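Local coordinates for protein methyltransferase (Bacteroides thetaiotaomicron, PDB 3FQ6) that is one domain of a probable methyltransferase related to the tetrapyrrole (corrin/porphyrin) methylases, enzymes that transfer methyl groups, at residues 40-44 with 111-115. Residue numbers count along the deposited sequence, not the author numbering.
Sequences AEEHR and AGIDD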
loop_
_atom_site.group_PDB
_atom_site.type_symbol
_atom_site.label_atom_id
_atom_site.label_comp_id
_atom_site.label_asym_id
_atom_site.label_seq_id
_atom_site.Cartn_x
_atom_site.Cartn_y
_atom_site.Cartn_z
ATOM N N ALA A 40 -6.396 6.865 8.990
ATOM C CA ALA A 40 -6.856 8.058 8.243
ATOM C C ALA A 40 -6.283 9.355 8.777
ATOM O O ALA A 40 -6.192 10.350 8.044
ATOM C CB ALA A 40 -8.375 8.154 8.270
ATOM N N GLU A 41 -5.929 9.360 10.057
ATOM C CA GLU A 41 -5.379 10.565 10.680
ATOM C C GLU A 41 -3.843 10.630 10.646
ATOM O O GLU A 41 -3.248 11.684 10.922
ATOM C CB GLU A 41 -5.895 10.716 12.121
ATOM C CG GLU A 41 -7.403 11.063 12.204
ATOM C CD GLU A 41 -7.770 12.340 11.413
ATOM O OE1 GLU A 41 -7.878 12.288 10.157
ATOM O OE2 GLU A 41 -7.953 13.396 12.054
ATOM N N GLU A 42 -3.222 9.506 10.285
ATOM C CA GLU A 42 -1.784 9.319 10.413
ATOM C C GLU A 42 -0.989 10.235 9.477
ATOM O O GLU A 42 -1.245 10.278 8.267
ATOM C CB GLU A 42 -1.454 7.854 10.134
ATOM C CG GLU A 42 -0.032 7.506 10.316
ATOM C CD GLU A 42 0.445 7.981 11.616
ATOM O OE1 GLU A 42 0.042 7.369 12.620
ATOM O OE2 GLU A 42 1.185 8.988 11.650
ATOM N N HIS A 43 -0.037 10.964 10.046
ATOM C CA HIS A 43 0.816 11.843 9.266
ATOM C C HIS A 43 2.035 11.119 8.708
ATOM O O HIS A 43 2.586 11.566 7.689
ATOM C CB HIS A 43 1.255 13.081 10.060
ATOM C CG HIS A 43 0.207 14.153 10.146
ATOM N ND1 HIS A 43 -0.949 14.016 10.896
ATOM C CD2 HIS A 43 0.144 15.387 9.590
ATOM C CE1 HIS A 43 -1.676 15.116 10.797
ATOM N NE2 HIS A 43 -1.034 15.967 10.014
ATOM N N ARG A 44 2.438 10.012 9.345
ATOM C CA ARG A 44 3.638 9.289 8.922
ATOM C C ARG A 44 3.346 8.358 7.770
ATOM O O ARG A 44 2.296 7.772 7.717
ATOM C CB ARG A 44 4.249 8.450 10.045
ATOM C CG ARG A 44 5.143 9.196 10.969
ATOM C CD ARG A 44 5.218 8.496 12.321
ATOM N NE ARG A 44 3.903 8.239 12.921
ATOM C CZ ARG A 44 3.709 7.628 14.091
ATOM N NH1 ARG A 44 2.485 7.445 14.547
ATOM N NH2 ARG A 44 4.732 7.195 14.819
ATOM N N ALA A 111 1.720 7.305 1.472
ATOM C CA ALA A 111 1.926 8.656 2.047
ATOM C C ALA A 111 1.016 8.940 3.267
ATOM O O ALA A 111 -0.184 8.538 3.292
ATOM C CB ALA A 111 1.714 9.731 0.999
ATOM N N GLY A 112 1.571 9.634 4.263
ATOM C CA GLY A 112 0.758 10.078 5.370
ATOM C C GLY A 112 -0.096 11.283 5.020
ATOM O O GLY A 112 -0.027 11.833 3.923
ATOM N N ILE A 113 -0.912 11.691 5.969
ATOM C CA ILE A 113 -1.706 12.896 5.827
ATOM C C ILE A 113 -0.820 14.064 5.382
ATOM O O ILE A 113 0.308 14.246 5.856
ATOM C CB ILE A 113 -2.439 13.215 7.148
ATOM C CG1 ILE A 113 -3.782 12.496 7.196
ATOM C CG2 ILE A 113 -2.587 14.711 7.352
ATOM C CD1 ILE A 113 -4.984 13.243 6.539
ATOM N N ASP A 114 -1.354 14.848 4.460
ATOM C CA ASP A 114 -0.623 15.950 3.881
ATOM C C ASP A 114 -1.024 17.311 4.489
ATOM O O ASP A 114 -2.059 17.869 4.117
ATOM C CB ASP A 114 -0.867 15.933 2.374
ATOM C CG ASP A 114 -0.009 16.933 1.625
ATOM O OD1 ASP A 114 1.068 17.339 2.152
ATOM O OD2 ASP A 114 -0.424 17.309 0.499
ATOM N N ASP A 115 -0.207 17.815 5.426
ATOM C CA ASP A 115 -0.306 19.176 6.029
ATOM C C ASP A 115 0.524 19.328 7.330
ATOM O O ASP A 115 1.393 18.495 7.644
ATOM C CB ASP A 115 -1.764 19.661 6.258
ATOM C CG ASP A 115 -2.527 18.816 7.287
ATOM O OD1 ASP A 115 -2.891 19.328 8.369
ATOM O OD2 ASP A 115 -2.769 17.628 7.007
#
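Ile113 lays its CG2 methyl over one face of the His43 imidazole, a CH-pi contact in which CG2 sits 3.5 Å from the ring centroid and 19° off the ring normal. The packing joins two surface loops at one end of the mixed beta sheet of this alpha/beta domain, probably part of a tetrapyrrole methylase: residues 40-44 link helix 32-39 to strand 45-50, while the loop 111-115 ends the construct after strand 105-110, the antiparallel neighbour of 45-50. This end makes a single hydrogen bond to 40-44, nearly linear at 175°, from Ile113 N to Glu42 O (2.7 Å). Gly112 lets the backbones close to 4.3 Å between its CA and His43 CA, since a CB here would collide with His43 O; instead Gly112 CA makes a CH...O contact to that oxygen at 3.3 Å. Glu42 turns its carboxylate to Arg44 in a salt bridge, and both side chains touch Cys21 of edge strand 20-24. On the other branch of Ile113, CG1 lies 3.3 Å from Ala40 O.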